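Local coordinates for DNA polymerase III subunit beta (PDB 4TSZ), which confers processivity on DNA polymerases and other proteins by tethering them to DNA, at residues E[89-92]-E[97-100]; E[77-82]-E[107-112]. All coordinates share one frame; numbering follows the deposited sequence.

Contact 1. Residues E[89-92]-E[97-100]; sequences IDIR and KLLV
Ile91 and Leu98 meet on the inner side of a beta hairpin, where strands 88-94 and 97-102 run antiparallel at the middle of a four-stranded sheet in the N-terminal domain. The two side chains cross at a slant. Leu98 has its CG anti to the backbone N (chi1 -164°), which turns its isobutyl fork to Ile91, and Ile91 CG2 settles against that fork, 3.7 Å from Leu98 CD1 with CG and CD2 only slightly farther. A second apolar pair follows toward the other end: Ile89 and Val100 run alongside each other in the same direction, with Ile89 CG2 3.6 Å from Val100 CG1. This face is buried. Leu11 of helix 8-19 covers Ile89 and Ile91, and Ile69 and Val71 of strand 67-72 pack on Leu98.

Arg92 and Leu99 stand on the other, more open face and touch lower down, by their stems: Arg92 CG comes 3.9 Å from Leu99 CB, and the guanidinium lies beyond this contact. Their backbones form the hydrogen-bonded pair of the hairpin. Leu99 N donates to Arg92 O over 2.8 Å, almost straight at 172°, while Arg92 N gives a 3.0 Å bond to Leu99 O in the plane of that carbonyl. Ile91 and Val100 form the adjoining non-hydrogen-bonded pair, where the CA-H of Ile91 also points at Leu99 O.

Asp90 rises on the same face as Arg92. Its OD2 is hydrogen-bonded to His3 NE2 on the neighbouring strand 3-7. The other carboxylate oxygen looks across the hairpin through a water, whose oxygen sits 2.8 Å from Asp90 OD1 and 2.9 Å from Leu99 O.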
ATOM      1  N   ILE E  89     -23.336 -14.013 -17.216  1.00 47.41           N
ATOM      2  CA  ILE E  89     -23.657 -14.508 -15.883  1.00 44.40           C
ATOM      3  C   ILE E  89     -25.168 -14.672 -15.743  1.00 49.26           C
ATOM      4  O   ILE E  89     -25.922 -13.734 -16.015  1.00 47.77           O
ATOM      5  CB  ILE E  89     -23.073 -13.580 -14.778  1.00 45.44           C
ATOM      6  CG1 ILE E  89     -21.577 -13.270 -15.000  1.00 45.07           C
ATOM      7  CG2 ILE E  89     -23.318 -14.150 -13.374  1.00 44.06           C
ATOM      8  CD1 ILE E  89     -21.060 -12.053 -14.192  1.00 50.73           C
ATOM      9  N   ASP E  90     -25.606 -15.866 -15.304  1.00 46.51           N
ATOM     10  CA  ASP E  90     -27.006 -16.129 -15.013  1.00 46.68           C
ATOM     11  C   ASP E  90     -27.180 -16.029 -13.493  1.00 48.02           C
ATOM     12  O   ASP E  90     -26.467 -16.703 -12.739  1.00 45.92           O
ATOM     13  CB  ASP E  90     -27.455 -17.497 -15.542  1.00 49.84           C
ATOM     14  CG  ASP E  90     -28.954 -17.701 -15.407  1.00 60.37           C
ATOM     15  OD1 ASP E  90     -29.415 -18.027 -14.283  1.00 59.91           O
ATOM     16  OD2 ASP E  90     -29.668 -17.506 -16.408  1.00 66.54           O
ATOM     17  N   ILE E  91     -28.089 -15.144 -13.049  1.00 44.28           N
ATOM     18  CA  ILE E  91     -28.357 -14.903 -11.627  1.00 42.66           C
ATOM     19  C   ILE E  91     -29.826 -15.139 -11.307  1.00 47.63           C
ATOM     20  O   ILE E  91     -30.692 -14.533 -11.937  1.00 47.75           O
ATOM     21  CB  ILE E  91     -27.863 -13.494 -11.164  1.00 45.05           C
ATOM     22  CG1 ILE E  91     -26.317 -13.378 -11.273  1.00 45.93           C
ATOM     23  CG2 ILE E  91     -28.325 -13.191  -9.721  1.00 44.61           C
ATOM     24  CD1 ILE E  91     -25.740 -11.967 -11.159  1.00 53.35           C
ATOM     25  N   ARG E  92     -30.107 -16.002 -10.314  1.00 44.59           N
ATOM     26  CA  ARG E  92     -31.482 -16.266  -9.878  1.00 45.05           C
ATOM     27  C   ARG E  92     -31.590 -16.512  -8.371  1.00 47.16           C
ATOM     28  O   ARG E  92     -30.621 -16.943  -7.736  1.00 43.37           O
ATOM     29  CB  ARG E  92     -32.167 -17.383 -10.694  1.00 46.88           C
ATOM     30  CG  ARG E  92     -31.637 -18.795 -10.454  1.00 58.05           C
ATOM     31  CD  ARG E  92     -32.561 -19.869 -11.010  1.00 68.79           C
ATOM     32  NE  ARG E  92     -32.596 -19.891 -12.476  1.00 81.72           N
ATOM     33  CZ  ARG E  92     -33.616 -19.462 -13.216  1.00100.86           C
ATOM     34  NH1 ARG E  92     -34.700 -18.956 -12.637  1.00 88.95           N
ATOM     35  NH2 ARG E  92     -33.559 -19.529 -14.539  1.00 90.91           N
ATOM     36  N   LYS E  97     -31.565 -18.306  -1.459  1.00 46.17           N
ATOM     37  CA  LYS E  97     -30.169 -18.389  -1.883  1.00 44.16           C
ATOM     38  C   LYS E  97     -30.003 -17.759  -3.253  1.00 45.99           C
ATOM     39  O   LYS E  97     -30.915 -17.831  -4.081  1.00 46.25           O
ATOM     40  CB  LYS E  97     -29.650 -19.851  -1.901  1.00 46.80           C
ATOM     41  CG  LYS E  97     -29.624 -20.565  -0.541  1.00 59.81           C
ATOM     42  CD  LYS E  97     -28.678 -19.917   0.474  1.00 69.61           C
ATOM     43  CE  LYS E  97     -28.892 -20.427   1.877  1.00 79.11           C
ATOM     44  NZ  LYS E  97     -28.108 -21.662   2.133  1.00 91.15           N
ATOM     45  N   LEU E  98     -28.858 -17.115  -3.485  1.00 41.40           N
ATOM     46  CA  LEU E  98     -28.559 -16.551  -4.795  1.00 41.61           C
ATOM     47  C   LEU E  98     -27.712 -17.549  -5.586  1.00 47.21           C
ATOM     48  O   LEU E  98     -26.633 -17.949  -5.139  1.00 46.37           O
ATOM     49  CB  LEU E  98     -27.868 -15.184  -4.726  1.00 40.67           C
ATOM     50  CG  LEU E  98     -27.890 -14.404  -6.051  1.00 44.86           C
ATOM     51  CD1 LEU E  98     -29.168 -13.571  -6.177  1.00 46.02           C
ATOM     52  CD2 LEU E  98     -26.655 -13.533  -6.205  1.00 44.24           C
ATOM     53  N   LEU E  99     -28.232 -17.964  -6.748  1.00 43.83           N
ATOM     54  CA  LEU E  99     -27.602 -18.919  -7.643  1.00 43.98           C
ATOM     55  C   LEU E  99     -26.938 -18.169  -8.787  1.00 46.07           C
ATOM     56  O   LEU E  99     -27.598 -17.449  -9.536  1.00 44.48           O
ATOM     57  CB  LEU E  99     -28.654 -19.922  -8.165  1.00 45.64           C
ATOM     58  CG  LEU E  99     -28.932 -21.178  -7.313  1.00 52.09           C
ATOM     59  CD1 LEU E  99     -29.427 -20.836  -5.900  1.00 52.27           C
ATOM     60  CD2 LEU E  99     -29.965 -22.070  -7.990  1.00 55.54           C
ATOM     61  N   VAL E 100     -25.619 -18.304  -8.883  1.00 43.51           N
ATOM     62  CA  VAL E 100     -24.793 -17.647  -9.896  1.00 44.24           C
ATOM     63  C   VAL E 100     -24.184 -18.722 -10.797  1.00 49.41           C
ATOM     64  O   VAL E 100     -23.533 -19.642 -10.292  1.00 49.50           O
ATOM     65  CB  VAL E 100     -23.707 -16.739  -9.244  1.00 47.05           C
ATOM     66  CG1 VAL E 100     -22.900 -15.998 -10.298  1.00 46.70           C
ATOM     67  CG2 VAL E 100     -24.320 -15.752  -8.249  1.00 46.11           C
TER
HETATM   68  O   HOH W   1     -28.567 -18.993 -11.794  1.00 36.83           O

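Contact 2. Residues E[77-82]-E[107-112]; sequences MDICKS and FTLSTL
The Phe107 ring carries Ile79 on one face: the CG2 methyl sits nearly over the ring centre, 3.7 Å from the centroid and 11° off the normal, a CH-pi contact. This is a helix-on-sheet junction in the N-terminal domain, with the C-terminal part of helix 73-82 laid against strand 105-110, the outermost strand of its sheet within the chain. The isoleucine and phenylalanine side chains pass each other head to tail, so the contact spreads over the ring: CG2 covers the centre and the CD1-CE1 side, while Ile79 CG1 passes 3.8 Å from Phe107 CD2. Val100 and Leu83 also touch the phenylalanine.

Two residues along the strand, Leu109 sends its side chain to the same helix. Chi1 of Ile79 (-76°) sets CG2 over the ring and CG1 along it, and the extended chi2 (156°) then takes CD1 past the CG-CD2 side of the ring, where it meets Leu109 CD2 tip to tip at 3.9 Å. One isoleucine thus serves both strand residues, and no hydrogen bond crosses the contact.

The junction is also part of the dimer interface. Phe107 and Thr108 pair in an antiparallel ladder with a strand of the second subunit, continuing the sheet across the boundary, and Ile274 and Leu275 of that subunit pack on Ile79 and Leu109 respectively. Ser82 O at the helix end accepts a hydrogen bond from Arg271 of the second subunit. Within the helix, Ser82 OG lies 2.7 Å from Ile79 O and 3.0 Å from Asp78 O, one hydroxyl proton having two carbonyls to choose from.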
ATOM      1  N   MET E  77     -18.975  -9.206  -5.684  1.00 42.91           N
ATOM      2  CA  MET E  77     -17.996  -8.437  -6.451  1.00 44.00           C
ATOM      3  C   MET E  77     -16.761  -9.305  -6.761  1.00 46.74           C
ATOM      4  O   MET E  77     -16.343  -9.345  -7.919  1.00 48.74           O
ATOM      5  CB  MET E  77     -17.603  -7.157  -5.707  1.00 46.45           C
ATOM      6  CG  MET E  77     -16.756  -6.216  -6.540  1.00 51.23           C
ATOM      7  SD  MET E  77     -15.944  -4.974  -5.505  1.00 55.86           S
ATOM      8  N   ASP E  78     -16.221 -10.027  -5.747  1.00 40.62           N
ATOM      9  CA  ASP E  78     -15.054 -10.902  -5.900  1.00 40.59           C
ATOM     10  C   ASP E  78     -15.310 -12.038  -6.877  1.00 43.14           C
ATOM     11  O   ASP E  78     -14.424 -12.364  -7.666  1.00 41.16           O
ATOM     12  CB  ASP E  78     -14.560 -11.441  -4.544  1.00 42.50           C
ATOM     13  CG  ASP E  78     -13.912 -10.411  -3.629  1.00 51.62           C
ATOM     14  OD1 ASP E  78     -13.600  -9.295  -4.107  1.00 52.79           O
ATOM     15  OD2 ASP E  78     -13.728 -10.718  -2.433  1.00 56.32           O
ATOM     16  N   ILE E  79     -16.536 -12.613  -6.856  1.00 40.29           N
ATOM     17  CA  ILE E  79     -16.938 -13.677  -7.780  1.00 40.00           C
ATOM     18  C   ILE E  79     -16.967 -13.083  -9.198  1.00 46.00           C
ATOM     19  O   ILE E  79     -16.339 -13.638 -10.099  1.00 46.16           O
ATOM     20  CB  ILE E  79     -18.284 -14.321  -7.348  1.00 42.27           C
ATOM     21  CG1 ILE E  79     -18.087 -15.267  -6.147  1.00 42.79           C
ATOM     22  CG2 ILE E  79     -18.975 -15.035  -8.521  1.00 42.58           C
ATOM     23  CD1 ILE E  79     -19.329 -15.477  -5.302  1.00 46.19           C
ATOM     24  N   CYS E  80     -17.634 -11.925  -9.362  1.00 43.73           N
ATOM     25  CA  CYS E  80     -17.743 -11.199 -10.631  1.00 45.40           C
ATOM     26  C   CYS E  80     -16.354 -10.874 -11.216  1.00 47.61           C
ATOM     27  O   CYS E  80     -16.090 -11.223 -12.369  1.00 47.85           O
ATOM     28  CB  CYS E  80     -18.609  -9.948 -10.467  1.00 46.63           C
ATOM     29  SG  CYS E  80     -19.192  -9.238 -12.029  1.00 52.85           S
ATOM     30  N   LYS E  81     -15.445 -10.293 -10.396  1.00 42.80           N
ATOM     31  CA  LYS E  81     -14.076  -9.950 -10.801  1.00 42.83           C
ATOM     32  C   LYS E  81     -13.249 -11.193 -11.221  1.00 46.47           C
ATOM     33  O   LYS E  81     -12.483 -11.128 -12.187  1.00 46.74           O
ATOM     34  CB  LYS E  81     -13.350  -9.217  -9.660  1.00 45.10           C
ATOM     35  CG  LYS E  81     -12.821  -7.839 -10.037  1.00 63.72           C
ATOM     36  CD  LYS E  81     -12.205  -7.095  -8.846  1.00 74.43           C
ATOM     37  CE  LYS E  81     -13.227  -6.474  -7.910  1.00 80.49           C
ATOM     38  NZ  LYS E  81     -12.606  -5.496  -6.979  1.00 84.82           N
ATOM     39  N   SER E  82     -13.421 -12.314 -10.505  1.00 41.18           N
ATOM     40  CA  SER E  82     -12.703 -13.568 -10.745  1.00 41.88           C
ATOM     41  C   SER E  82     -13.187 -14.358 -11.972  1.00 46.03           C
ATOM     42  O   SER E  82     -12.479 -15.254 -12.440  1.00 45.46           O
ATOM     43  CB  SER E  82     -12.752 -14.447  -9.499  1.00 44.55           C
ATOM     44  OG  SER E  82     -14.079 -14.887  -9.268  1.00 50.35           O
ATOM     45  N   PHE E 107     -22.032 -20.885  -8.292  1.00 41.66           N
ATOM     46  CA  PHE E 107     -21.924 -20.295  -6.960  1.00 39.94           C
ATOM     47  C   PHE E 107     -23.281 -20.197  -6.294  1.00 44.05           C
ATOM     48  O   PHE E 107     -24.269 -19.849  -6.947  1.00 44.75           O
ATOM     49  CB  PHE E 107     -21.294 -18.886  -7.015  1.00 40.89           C
ATOM     50  CG  PHE E 107     -19.976 -18.788  -7.744  1.00 42.83           C
ATOM     51  CD1 PHE E 107     -19.938 -18.580  -9.121  1.00 46.26           C
ATOM     52  CD2 PHE E 107     -18.769 -18.906  -7.057  1.00 45.06           C
ATOM     53  CE1 PHE E 107     -18.719 -18.508  -9.800  1.00 47.54           C
ATOM     54  CE2 PHE E 107     -17.546 -18.832  -7.740  1.00 48.31           C
ATOM     55  CZ  PHE E 107     -17.533 -18.633  -9.107  1.00 46.62           C
ATOM     56  N   THR E 108     -23.320 -20.471  -4.984  1.00 39.80           N
ATOM     57  CA  THR E 108     -24.511 -20.345  -4.154  1.00 39.86           C
ATOM     58  C   THR E 108     -24.166 -19.395  -3.009  1.00 42.55           C
ATOM     59  O   THR E 108     -23.248 -19.675  -2.247  1.00 41.23           O
ATOM     60  CB  THR E 108     -25.054 -21.708  -3.683  1.00 51.24           C
ATOM     61  OG1 THR E 108     -25.351 -22.502  -4.829  1.00 54.34           O
ATOM     62  CG2 THR E 108     -26.327 -21.566  -2.848  1.00 51.45           C
ATOM     63  N   LEU E 109     -24.863 -18.252  -2.939  1.00 39.00           N
ATOM     64  CA  LEU E 109     -24.648 -17.247  -1.907  1.00 37.93           C
ATOM     65  C   LEU E 109     -25.832 -17.162  -0.954  1.00 44.48           C
ATOM     66  O   LEU E 109     -26.981 -17.333  -1.370  1.00 44.16           O
ATOM     67  CB  LEU E 109     -24.386 -15.857  -2.521  1.00 37.13           C
ATOM     68  CG  LEU E 109     -23.071 -15.640  -3.299  1.00 42.17           C
ATOM     69  CD1 LEU E 109     -23.017 -14.243  -3.888  1.00 42.29           C
ATOM     70  CD2 LEU E 109     -21.848 -15.835  -2.405  1.00 44.73           C
ATOM     71  N   SER E 110     -25.551 -16.859   0.327  1.00 41.45           N
ATOM     72  CA  SER E 110     -26.591 -16.653   1.327  1.00 42.24           C
ATOM     73  C   SER E 110     -27.249 -15.290   1.036  1.00 46.89           C
ATOM     74  O   SER E 110     -26.640 -14.434   0.396  1.00 45.78           O
ATOM     75  CB  SER E 110     -25.999 -16.674   2.736  1.00 46.41           C
ATOM     76  OG  SER E 110     -25.156 -15.550   2.940  1.00 53.84           O
ATOM     77  N   THR E 111     -28.508 -15.115   1.437  1.00 43.69           N
ATOM     78  CA  THR E 111     -29.211 -13.855   1.202  1.00 42.70           C
ATOM     79  C   THR E 111     -29.871 -13.339   2.490  1.00 44.72           C
ATOM     80  O   THR E 111     -30.030 -14.078   3.454  1.00 41.59           O
ATOM     81  CB  THR E 111     -30.292 -14.005   0.099  1.00 45.26           C
ATOM     82  OG1 THR E 111     -31.371 -14.790   0.601  1.00 46.87           O
ATOM     83  CG2 THR E 111     -29.767 -14.584  -1.210  1.00 41.64           C
ATOM     84  N   LEU E 112     -30.298 -12.073   2.463  1.00 42.94           N
ATOM     85  CA  LEU E 112     -31.078 -11.444   3.518  1.00 43.36           C
ATOM     86  C   LEU E 112     -32.238 -10.724   2.825  1.00 46.81           C
ATOM     87  O   LEU E 112     -32.054 -10.193   1.726  1.00 45.49           O
ATOM     88  CB  LEU E 112     -30.258 -10.512   4.447  1.00 42.90           C
ATOM     89  CG  LEU E 112     -29.309 -11.212   5.439  1.00 46.99           C
ATOM     90  CD1 LEU E 112     -28.398 -10.219   6.123  1.00 46.05           C
ATOM     91  CD2 LEU E 112     -30.082 -12.019   6.483  1.00 50.38           C
TER

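The two contacts lie in the N-terminal domain with centres about 9 Å apart. Along the chain, helix segment 77-82 comes first, then the hairpin segments 89-92 and 97-100 of contact 1, then strand segment 107-112, so the hairpin is made between the two halves of contact 2. Strands 97-102 and 105-110 are neighbours in one antiparallel sheet, joined by probable hydrogen bonds of 2.8 Å from Phe107 N to Val100 O and from Leu98 N to Leu109 O. Contact 1 belongs to the sheet's interior; contact 2 packs strand 105-110 against helix 73-82 where the second subunit extends the sheet, in the ring-forming dimer.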